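PDB 2PG0: acyl-CoA dehydrogenase from Geobacillus kaustophilus, which probably catalyses the FAD-dependent alpha,beta-dehydrogenation of thioester-bound acyl chains, introducing a double bond next to the carbonyl. Local coordinates for residues Y9-H14 and D70-V76; E122-A128 and H166-V172; M294-I298 and M332-V336. One frame throughout, in Å; residues are numbered along the deposited sequence.

Interaction 1. Residues Y9-H14 and D70-V76; sequences YLREEH and DFAYSVV
The imidazole of His14 overlaps the methyl group of Ala72, whose CB stands 3.7 Å from the ring centroid in a CH-pi contact. With CG anti to its carbonyl carbon (chi1 -60°), His14 carries the ring across to Ala72 and Asp70; Glu13 CG lies over the opposite face. ND1 accepts the backbone N-H of Arg11 in the ring plane, at 3.0 Å, while NE2 donates to the syn side of Asp70 OD1 at 3.1 Å, ring and carboxylate nearly coplanar. That OD1 weakly caps the helix through Ala72 N, and OD2 takes a weak salt bridge from Arg11 NH1 at 3.4 Å. A phenylalanine in place of His14 would probably leave Asp70 OD1 and Arg11 N without these mates. The Tyr73 side chain crosses that of His14 at about a right angle, ring planes 58° and centroids 4.5 Å apart, and its OH donates to the anti lone pair of Glu13 OE1 at 2.7 Å. Alongside, Leu10 CD2 meets Val76 CG2, and the Tyr9 ring edge meets Ala72 while its OH bonds Asp306. A His-carboxylate bond thus joins the starts of helices 12-28 and 71-84 in the all-helical N-terminal acyl-CoA dehydrogenase domain.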
loop_
_atom_site.group_PDB
_atom_site.type_symbol
_atom_site.label_atom_id
_atom_site.label_comp_id
_atom_site.label_asym_id
_atom_site.label_seq_id
_atom_site.Cartn_x
_atom_site.Cartn_y
_atom_site.Cartn_z
ATOM N N TYR A 9 19.914 23.999 -11.276
ATOM C CA TYR A 9 20.239 25.046 -10.303
ATOM C C TYR A 9 21.687 24.990 -9.804
ATOM O O TYR A 9 22.152 25.931 -9.168
ATOM C CB TYR A 9 19.240 25.094 -9.135
ATOM C CG TYR A 9 19.140 23.821 -8.327
ATOM C CD1 TYR A 9 19.991 23.590 -7.248
ATOM C CD2 TYR A 9 18.185 22.846 -8.636
ATOM C CE1 TYR A 9 19.906 22.422 -6.501
ATOM C CE2 TYR A 9 18.088 21.674 -7.888
ATOM C CZ TYR A 9 18.954 21.468 -6.824
ATOM O OH TYR A 9 18.880 20.309 -6.079
ATOM N N LEU A 10 22.387 23.894 -10.090
ATOM C CA LEU A 10 23.784 23.761 -9.678
ATOM C C LEU A 10 24.728 24.038 -10.838
ATOM O O LEU A 10 24.618 23.420 -11.902
ATOM C CB LEU A 10 24.071 22.372 -9.103
ATOM C CG LEU A 10 23.301 21.921 -7.855
ATOM C CD1 LEU A 10 23.587 20.460 -7.553
ATOM C CD2 LEU A 10 23.597 22.801 -6.629
ATOM N N ARG A 11 25.652 24.970 -10.628
ATOM C CA ARG A 11 26.738 25.174 -11.582
ATOM C C ARG A 11 28.074 24.738 -10.983
ATOM O O ARG A 11 28.132 24.306 -9.830
ATOM C CB ARG A 11 26.764 26.612 -12.095
ATOM C CG ARG A 11 26.844 27.688 -11.036
ATOM C CD ARG A 11 26.533 29.057 -11.645
ATOM N NE ARG A 11 25.106 29.198 -11.921
ATOM C CZ ARG A 11 24.243 29.830 -11.129
ATOM N NH1 ARG A 11 24.655 30.408 -10.002
ATOM N NH2 ARG A 11 22.960 29.889 -11.467
ATOM N N GLU A 12 29.143 24.838 -11.770
ATOM C CA GLU A 12 30.461 24.399 -11.317
ATOM C C GLU A 12 30.847 24.948 -9.936
ATOM O O GLU A 12 31.377 24.205 -9.113
ATOM C CB GLU A 12 31.540 24.705 -12.368
ATOM C CG GLU A 12 32.845 23.915 -12.185
ATOM C CD GLU A 12 32.652 22.396 -12.104
ATOM O OE1 GLU A 12 31.762 21.849 -12.793
ATOM O OE2 GLU A 12 33.405 21.740 -11.352
ATOM N N GLU A 13 30.566 26.230 -9.683
ATOM C CA GLU A 13 30.868 26.851 -8.385
ATOM C C GLU A 13 30.209 26.128 -7.193
ATOM O O GLU A 13 30.799 26.031 -6.109
ATOM C CB GLU A 13 30.521 28.345 -8.382
ATOM C CG GLU A 13 29.035 28.662 -8.256
ATOM C CD GLU A 13 28.709 30.112 -8.515
ATOM O OE1 GLU A 13 28.426 30.843 -7.542
ATOM O OE2 GLU A 13 28.734 30.520 -9.698
ATOM N N HIS A 14 28.992 25.626 -7.406
ATOM C CA HIS A 14 28.265 24.876 -6.375
ATOM C C HIS A 14 28.883 23.497 -6.185
ATOM O O HIS A 14 28.917 22.973 -5.070
ATOM C CB HIS A 14 26.774 24.760 -6.725
ATOM C CG HIS A 14 26.075 26.079 -6.850
ATOM N ND1 HIS A 14 25.654 26.589 -8.059
ATOM C CD2 HIS A 14 25.738 27.002 -5.918
ATOM C CE1 HIS A 14 25.077 27.762 -7.865
ATOM N NE2 HIS A 14 25.116 28.036 -6.575
ATOM N N ASP A 70 23.382 32.576 -3.524
ATOM C CA ASP A 70 22.032 32.175 -3.922
ATOM C C ASP A 70 21.571 30.935 -3.144
ATOM O O ASP A 70 22.351 30.323 -2.406
ATOM C CB ASP A 70 21.908 32.014 -5.451
ATOM C CG ASP A 70 22.561 30.744 -5.991
ATOM O OD1 ASP A 70 22.971 29.857 -5.215
ATOM O OD2 ASP A 70 22.641 30.625 -7.229
ATOM N N PHE A 71 20.299 30.578 -3.316
ATOM C CA PHE A 71 19.677 29.479 -2.572
ATOM C C PHE A 71 20.300 28.102 -2.848
ATOM O O PHE A 71 20.206 27.198 -2.014
ATOM C CB PHE A 71 18.167 29.458 -2.843
ATOM C CG PHE A 71 17.415 28.442 -2.032
ATOM C CD1 PHE A 71 17.214 28.624 -0.664
ATOM C CD2 PHE A 71 16.903 27.298 -2.642
ATOM C CE1 PHE A 71 16.516 27.667 0.092
ATOM C CE2 PHE A 71 16.203 26.345 -1.894
ATOM C CZ PHE A 71 16.015 26.528 -0.528
ATOM N N ALA A 72 20.936 27.936 -4.005
ATOM C CA ALA A 72 21.592 26.664 -4.324
ATOM C C ALA A 72 22.697 26.323 -3.318
ATOM O O ALA A 72 22.910 25.144 -3.008
ATOM C CB ALA A 72 22.126 26.660 -5.746
ATOM N N TYR A 73 23.383 27.349 -2.802
ATOM C CA TYR A 73 24.363 27.139 -1.730
ATOM C C TYR A 73 23.702 26.558 -0.485
ATOM O O TYR A 73 24.270 25.677 0.156
ATOM C CB TYR A 73 25.119 28.422 -1.389
ATOM C CG TYR A 73 26.173 28.755 -2.406
ATOM C CD1 TYR A 73 27.467 28.240 -2.289
ATOM C CD2 TYR A 73 25.878 29.574 -3.497
ATOM C CE1 TYR A 73 28.451 28.543 -3.234
ATOM C CE2 TYR A 73 26.853 29.882 -4.452
ATOM C CZ TYR A 73 28.135 29.361 -4.308
ATOM O OH TYR A 73 29.105 29.654 -5.245
ATOM N N SER A 74 22.502 27.037 -0.157
ATOM C CA SER A 74 21.770 26.494 0.998
ATOM C C SER A 74 21.335 25.051 0.776
ATOM O O SER A 74 21.373 24.242 1.707
ATOM C CB SER A 74 20.563 27.366 1.344
ATOM O OG SER A 74 20.973 28.511 2.076
ATOM N N VAL A 75 20.921 24.731 -0.450
ATOM C CA VAL A 75 20.579 23.353 -0.810
ATOM C C VAL A 75 21.778 22.436 -0.558
ATOM O O VAL A 75 21.652 21.396 0.090
ATOM C CB VAL A 75 20.107 23.236 -2.277
ATOM C CG1 VAL A 75 19.866 21.763 -2.656
ATOM C CG2 VAL A 75 18.838 24.064 -2.490
ATOM N N VAL A 76 22.949 22.847 -1.049
ATOM C CA VAL A 76 24.171 22.071 -0.851
ATOM C C VAL A 76 24.477 21.868 0.639
ATOM O O VAL A 76 24.744 20.746 1.074
ATOM C CB VAL A 76 25.383 22.713 -1.569
ATOM C CG1 VAL A 76 26.684 22.029 -1.133
ATOM C CG2 VAL A 76 25.199 22.613 -3.089
HETATM O O HOH W 1 21.839 28.521 -9.156
#

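Interaction 2. Residues E122-A128 and H166-V172; sequences ELITAIA and HADLIVV. With FAD (flavin-adenine dinucleotide), chain C.
The flat carboxylate of Asp168, its CG anti to the carbonyl carbon (chi1 -51°), turns the anti lone pair of OD2 to Ile124 N, 2.8 Å away, just ahead of a parallel strand pair. Thr125, Ile127, Leu169 and Val171 lie on one face, under helices 89-105 and 108-120; Ala126, Ala128, Ile170 and Val172 lie on the other, where strand 151-161 meets both alanines and Val172. Ile124 O is gripped twice, by Asp168 N at 2.7 Å and Leu169 N at 3.2 Å, and the ladder continues through Ala126 N to Leu169 O, Val171 N to Ala126 O, and Ala128 N to Val171 O at 2.8 Å. Small side chains allow a close fit just ahead of strand 169-175, where the CB atoms of Ala167 and Ala126 are 3.5 Å apart. Leu123 packs its CD1 on Leu169 CD1 at 3.9 Å, and its CD2 reaches Asp168 CB. Arg44 and Arg194 form salt bridges with Asp168, which probably stabilise its buried negative charge. While Ala126 and Ala128 are bonded to the neighbouring strand, Ile127 O accepts the N3-H of FAD, O to N3 2.9 Å; the flavin imide is read by a main-chain carbonyl, consistent with a protonated N3.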
loop_
_atom_site.group_PDB
_atom_site.type_symbol
_atom_site.label_atom_id
_atom_site.label_comp_id
_atom_site.label_asym_id
_atom_site.label_seq_id
_atom_site.Cartn_x
_atom_site.Cartn_y
_atom_site.Cartn_z
ATOM N N GLU A 122 27.754 33.719 16.422
ATOM C CA GLU A 122 27.754 34.298 17.772
ATOM C C GLU A 122 26.332 34.354 18.324
ATOM O O GLU A 122 26.114 34.259 19.538
ATOM C CB GLU A 122 28.379 35.698 17.769
ATOM C CG GLU A 122 28.451 36.354 19.150
ATOM C CD GLU A 122 29.312 37.616 19.197
ATOM O OE1 GLU A 122 30.007 37.938 18.204
ATOM O OE2 GLU A 122 29.295 38.288 20.252
ATOM N N LEU A 123 25.373 34.524 17.420
ATOM C CA LEU A 123 23.972 34.383 17.753
ATOM C C LEU A 123 23.392 33.217 16.959
ATOM O O LEU A 123 23.518 33.158 15.737
ATOM C CB LEU A 123 23.205 35.675 17.470
ATOM C CG LEU A 123 23.598 36.927 18.268
ATOM C CD1 LEU A 123 22.780 38.123 17.785
ATOM C CD2 LEU A 123 23.429 36.722 19.769
ATOM N N ILE A 124 22.801 32.274 17.687
ATOM C CA ILE A 124 22.102 31.140 17.103
ATOM C C ILE A 124 20.611 31.440 17.226
ATOM O O ILE A 124 20.170 31.948 18.251
ATOM C CB ILE A 124 22.487 29.826 17.831
ATOM C CG1 ILE A 124 23.981 29.529 17.605
ATOM C CG2 ILE A 124 21.606 28.643 17.378
ATOM C CD1 ILE A 124 24.493 28.310 18.345
ATOM N N THR A 125 19.850 31.139 16.179
ATOM C CA THR A 125 18.431 31.478 16.144
ATOM C C THR A 125 17.503 30.273 16.275
ATOM O O THR A 125 17.883 29.132 15.992
ATOM C CB THR A 125 18.061 32.260 14.857
ATOM O OG1 THR A 125 18.349 31.464 13.707
ATOM C CG2 THR A 125 18.838 33.577 14.766
ATOM N N ALA A 126 16.269 30.563 16.685
ATOM C CA ALA A 126 15.201 29.572 16.768
ATOM C C ALA A 126 13.877 30.259 16.472
ATOM O O ALA A 126 13.773 31.487 16.528
ATOM C CB ALA A 126 15.167 28.947 18.140
ATOM N N ILE A 127 12.870 29.463 16.137
ATOM C CA ILE A 127 11.529 29.995 15.928
ATOM C C ILE A 127 10.530 29.215 16.788
ATOM O O ILE A 127 10.574 27.977 16.833
ATOM C CB ILE A 127 11.154 30.039 14.422
ATOM C CG1 ILE A 127 9.805 30.742 14.222
ATOM C CG2 ILE A 127 11.223 28.630 13.771
ATOM C CD1 ILE A 127 9.629 31.358 12.850
ATOM N N ALA A 128 9.666 29.950 17.492
ATOM C CA ALA A 128 8.752 29.348 18.458
ATOM C C ALA A 128 7.300 29.689 18.149
ATOM O O ALA A 128 6.827 30.799 18.430
ATOM C CB ALA A 128 9.121 29.744 19.892
ATOM N N HIS A 166 20.561 26.188 22.680
ATOM C CA HIS A 166 21.597 27.085 22.148
ATOM C C HIS A 166 21.104 28.475 21.752
ATOM O O HIS A 166 21.871 29.438 21.803
ATOM C CB HIS A 166 22.307 26.463 20.937
ATOM C CG HIS A 166 23.395 25.499 21.288
ATOM N ND1 HIS A 166 24.170 25.622 22.423
ATOM C CD2 HIS A 166 23.861 24.410 20.630
ATOM C CE1 HIS A 166 25.050 24.635 22.460
ATOM N NE2 HIS A 166 24.886 23.890 21.380
ATOM N N ALA A 167 19.836 28.580 21.346
ATOM C CA ALA A 167 19.336 29.802 20.715
ATOM C C ALA A 167 19.495 31.049 21.586
ATOM O O ALA A 167 19.118 31.061 22.763
ATOM C CB ALA A 167 17.887 29.636 20.273
ATOM N N ASP A 168 20.071 32.084 20.983
ATOM C CA ASP A 168 20.297 33.378 21.623
ATOM C C ASP A 168 19.255 34.396 21.181
ATOM O O ASP A 168 19.036 35.412 21.854
ATOM C CB ASP A 168 21.688 33.892 21.249
ATOM C CG ASP A 168 22.767 32.861 21.485
ATOM O OD1 ASP A 168 23.069 32.581 22.664
ATOM O OD2 ASP A 168 23.308 32.328 20.487
ATOM N N LEU A 169 18.648 34.132 20.027
ATOM C CA LEU A 169 17.579 34.945 19.461
ATOM C C LEU A 169 16.428 34.012 19.111
ATOM O O LEU A 169 16.605 33.088 18.325
ATOM C CB LEU A 169 18.040 35.635 18.174
ATOM C CG LEU A 169 19.050 36.782 18.186
ATOM C CD1 LEU A 169 19.132 37.354 16.780
ATOM C CD2 LEU A 169 18.657 37.874 19.176
ATOM N N ILE A 170 15.256 34.244 19.687
ATOM C CA ILE A 170 14.108 33.389 19.386
ATOM C C ILE A 170 12.981 34.233 18.787
ATOM O O ILE A 170 12.511 35.180 19.414
ATOM C CB ILE A 170 13.626 32.582 20.638
ATOM C CG1 ILE A 170 14.774 31.784 21.278
ATOM C CG2 ILE A 170 12.494 31.626 20.267
ATOM C CD1 ILE A 170 15.580 32.562 22.336
ATOM N N VAL A 171 12.580 33.908 17.561
ATOM C CA VAL A 171 11.411 34.543 16.947
ATOM C C VAL A 171 10.144 33.893 17.528
ATOM O O VAL A 171 9.862 32.720 17.270
ATOM C CB VAL A 171 11.440 34.450 15.407
ATOM C CG1 VAL A 171 10.171 35.062 14.804
ATOM C CG2 VAL A 171 12.702 35.138 14.841
ATOM N N VAL A 172 9.402 34.659 18.328
ATOM C CA VAL A 172 8.254 34.125 19.074
ATOM C C VAL A 172 6.913 34.619 18.515
ATOM O O VAL A 172 6.685 35.825 18.402
ATOM C CB VAL A 172 8.357 34.439 20.595
ATOM C CG1 VAL A 172 7.166 33.854 21.365
ATOM C CG2 VAL A 172 9.671 33.901 21.166
HETATM P PA FAD C . -1.485 18.198 16.715
HETATM O O1A FAD C . -2.104 18.123 18.079
HETATM O O2A FAD C . -1.701 19.523 16.027
HETATM O O5B FAD C . -2.055 16.991 15.804
HETATM C C5B FAD C . -1.999 15.650 16.269
HETATM C C4B FAD C . -2.426 14.731 15.123
HETATM O O4B FAD C . -3.743 15.081 14.724
HETATM C C3B FAD C . -1.527 14.921 13.903
HETATM O O3B FAD C . -1.321 13.692 13.240
HETATM C C2B FAD C . -2.340 15.816 12.999
HETATM O O2B FAD C . -1.993 15.698 11.632
HETATM C C1B FAD C . -3.756 15.344 13.328
HETATM N N9A FAD C . -4.742 16.369 12.941
HETATM C C8A FAD C . -4.926 17.608 13.505
HETATM N N7A FAD C . -5.915 18.238 12.834
HETATM C C5A FAD C . -6.360 17.421 11.853
HETATM C C6A FAD C . -7.348 17.567 10.886
HETATM N N6A FAD C . -7.972 18.740 10.740
HETATM N N1A FAD C . -7.577 16.538 9.994
HETATM C C2A FAD C . -6.844 15.367 10.057
HETATM N N3A FAD C . -5.870 15.218 11.030
HETATM C C4A FAD C . -5.630 16.237 11.908
HETATM N N1 FAD C . 7.499 23.868 16.409
HETATM C C2 FAD C . 7.978 25.163 16.321
HETATM O O2 FAD C . 7.187 26.108 16.348
HETATM N N3 FAD C . 9.343 25.395 16.218
HETATM C C4 FAD C . 10.227 24.335 16.204
HETATM O O4 FAD C . 11.438 24.552 16.126
HETATM C C4X FAD C . 9.742 23.025 16.280
HETATM N N5 FAD C . 10.618 21.951 16.263
HETATM C C5X FAD C . 10.148 20.654 16.368
HETATM C C6 FAD C . 11.057 19.603 16.373
HETATM C C7 FAD C . 10.596 18.292 16.471
HETATM C C7M FAD C . 11.618 17.190 16.459
HETATM C C8 FAD C . 9.215 18.041 16.569
HETATM C C8M FAD C . 8.645 16.654 16.679
HETATM C C9 FAD C . 8.313 19.096 16.573
HETATM C C9A FAD C . 8.770 20.414 16.466
HETATM N N10 FAD C . 7.878 21.489 16.456
HETATM C C10 FAD C . 8.366 22.791 16.385
HETATM C "C1'" FAD C . 6.379 21.278 16.477
HETATM C "C2'" FAD C . 5.758 20.630 15.227
HETATM O "O2'" FAD C . 5.647 21.514 14.131
HETATM C "C3'" FAD C . 4.374 20.130 15.629
HETATM O "O3'" FAD C . 4.574 18.950 16.377
HETATM C "C4'" FAD C . 3.423 19.858 14.454
HETATM O "O4'" FAD C . 3.042 21.050 13.792
HETATM C "C5'" FAD C . 2.159 19.121 14.899
HETATM O "O5'" FAD C . 1.546 19.778 15.994
HETATM P P FAD C . 1.182 18.927 17.307
HETATM O O1P FAD C . 2.389 18.160 17.785
HETATM O O2P FAD C . 0.637 19.841 18.369
HETATM O O3P FAD C . 0.083 17.843 16.824
#

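Interaction 3. Residues M294-I298 and M332-V336; sequences MATEI and MAKRV
Glu297 has its CG anti to the carbonyl carbon and runs out extended, whereas the chain of Arg335 bends at chi3 (-60°), and the two meet at about a right angle between antiparallel helices. These are helices 285-313 and 319-343, neighbours in the helical bundle of the C-terminal acyl-CoA dehydrogenase domain; the axes of the two short segments run at 159° and approach to 10.6 Å. Arg335 NH2 donates to Glu297 OE1 at 2.7 Å in a nearly straight bond, forming a salt bridge. The oxygen lies in the guanidinium plane, but the nitrogen comes from above the carboxylate plane, 42° out of it. The two planes are steeply inclined to each other, and one oxygen carries the bond. Trp328 of the same chain packs against both charged side chains, and Trp328 of the third subunit also touches Glu297, which places the pair close to a subunit interface. Beside the bridge, Met332 slides past Glu297 in the opposite direction, its CG 3.3 Å from OE1. Met332 CA lies over one face of the guanidinium, toward its rim. Further in, the contact is purely apolar and looser: Met294 CG and Val336 CG2 are 4.4 Å apart, and Ile298 CD1 lies 4.3 Å from Val336 CG2. Helix 237-273 packs against this layer, with Phe264 on Met294 and Ile298 and Met263 on Val336. Beyond the bend of the Met332 side chain, the terminal methyl CE rests 3.9 Å from Ile298 CG1.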
loop_
_atom_site.group_PDB
_atom_site.type_symbol
_atom_site.label_atom_id
_atom_site.label_comp_id
_atom_site.label_asym_id
_atom_site.label_seq_id
_atom_site.Cartn_x
_atom_site.Cartn_y
_atom_site.Cartn_z
ATOM N N MET A 294 12.548 1.082 -4.573
ATOM C CA MET A 294 13.104 2.177 -3.775
ATOM C C MET A 294 13.816 3.190 -4.686
ATOM O O MET A 294 13.600 4.394 -4.562
ATOM C CB MET A 294 14.072 1.640 -2.704
ATOM C CG MET A 294 13.391 0.967 -1.511
ATOM S SD MET A 294 14.609 0.214 -0.378
ATOM C CE MET A 294 14.653 -1.401 -0.928
ATOM N N ALA A 295 14.640 2.686 -5.606
ATOM C CA ALA A 295 15.373 3.527 -6.561
ATOM C C ALA A 295 14.429 4.389 -7.401
ATOM O O ALA A 295 14.699 5.567 -7.637
ATOM C CB ALA A 295 16.242 2.657 -7.476
ATOM N N THR A 296 13.322 3.786 -7.845
ATOM C CA THR A 296 12.310 4.481 -8.651
ATOM C C THR A 296 11.681 5.636 -7.865
ATOM O O THR A 296 11.616 6.771 -8.342
ATOM C CB THR A 296 11.210 3.495 -9.135
ATOM O OG1 THR A 296 11.810 2.475 -9.939
ATOM C CG2 THR A 296 10.146 4.214 -9.966
ATOM N N GLU A 297 11.219 5.343 -6.656
ATOM C CA GLU A 297 10.576 6.365 -5.839
ATOM C C GLU A 297 11.565 7.476 -5.471
ATOM O O GLU A 297 11.208 8.659 -5.463
ATOM C CB GLU A 297 9.911 5.736 -4.615
ATOM C CG GLU A 297 8.717 4.819 -4.969
ATOM C CD GLU A 297 7.855 4.460 -3.755
ATOM O OE1 GLU A 297 8.122 4.964 -2.649
ATOM O OE2 GLU A 297 6.908 3.657 -3.906
ATOM N N ILE A 298 12.810 7.104 -5.184
ATOM C CA ILE A 298 13.849 8.109 -4.905
ATOM C C ILE A 298 14.067 9.032 -6.121
ATOM O O ILE A 298 14.174 10.260 -5.967
ATOM C CB ILE A 298 15.160 7.444 -4.413
ATOM C CG1 ILE A 298 14.953 6.911 -2.985
ATOM C CG2 ILE A 298 16.365 8.433 -4.514
ATOM C CD1 ILE A 298 15.932 5.830 -2.538
ATOM N N MET A 332 7.747 8.730 1.727
ATOM C CA MET A 332 8.610 7.875 0.913
ATOM C C MET A 332 9.881 7.502 1.682
ATOM O O MET A 332 10.313 6.357 1.656
ATOM C CB MET A 332 8.982 8.593 -0.379
ATOM C CG MET A 332 9.464 7.684 -1.477
ATOM S SD MET A 332 10.393 8.669 -2.659
ATOM C CE MET A 332 11.895 8.916 -1.667
ATOM N N ALA A 333 10.452 8.474 2.390
ATOM C CA ALA A 333 11.672 8.240 3.152
ATOM C C ALA A 333 11.395 7.304 4.332
ATOM O O ALA A 333 12.228 6.466 4.678
ATOM C CB ALA A 333 12.275 9.561 3.606
ATOM N N LYS A 334 10.206 7.428 4.929
ATOM C CA LYS A 334 9.774 6.504 5.981
ATOM C C LYS A 334 9.686 5.069 5.462
ATOM O O LYS A 334 10.113 4.138 6.139
ATOM C CB LYS A 334 8.444 6.964 6.595
ATOM C CG LYS A 334 8.604 8.119 7.587
ATOM C CD LYS A 334 7.279 8.854 7.851
ATOM C CE LYS A 334 6.246 7.983 8.536
ATOM N NZ LYS A 334 4.907 8.686 8.573
ATOM N N ARG A 335 9.160 4.906 4.245
ATOM C CA ARG A 335 9.041 3.588 3.631
ATOM C C ARG A 335 10.417 3.021 3.313
ATOM O O ARG A 335 10.680 1.846 3.534
ATOM C CB ARG A 335 8.199 3.647 2.352
ATOM C CG ARG A 335 6.720 3.917 2.601
ATOM C CD ARG A 335 5.888 3.559 1.365
ATOM N NE ARG A 335 6.268 4.333 0.187
ATOM C CZ ARG A 335 5.882 5.585 -0.059
ATOM N NH1 ARG A 335 5.095 6.228 0.791
ATOM N NH2 ARG A 335 6.278 6.198 -1.167
ATOM N N VAL A 336 11.290 3.868 2.784
ATOM C CA VAL A 336 12.689 3.496 2.590
ATOM C C VAL A 336 13.321 2.984 3.890
ATOM O O VAL A 336 13.954 1.935 3.896
ATOM C CB VAL A 336 13.495 4.659 1.958
ATOM C CG1 VAL A 336 15.009 4.377 2.019
ATOM C CG2 VAL A 336 13.031 4.882 0.512
#

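How the interactions relate
The three contacts follow one another along the chain without overlap, one for each part of the fold: interaction 1 in the N-terminal helical domain, interaction 2 at the strands of the middle domain, interaction 3 in the C-terminal helices. Centres of interactions 1 and 3 are about 24 Å apart, those of 1 and 2 about 26 Å, and those of 2 and 3, on opposite sides of the chain's centre, about 34 Å; none touch. Helix 285-313 carries one side of interaction 3 and also supplies Asp306, which bonds Tyr9 of interaction 1, linking the two helical domains. Interaction 2 alone contacts FAD directly, whereas interaction 3 borders two other subunits of the tetramer.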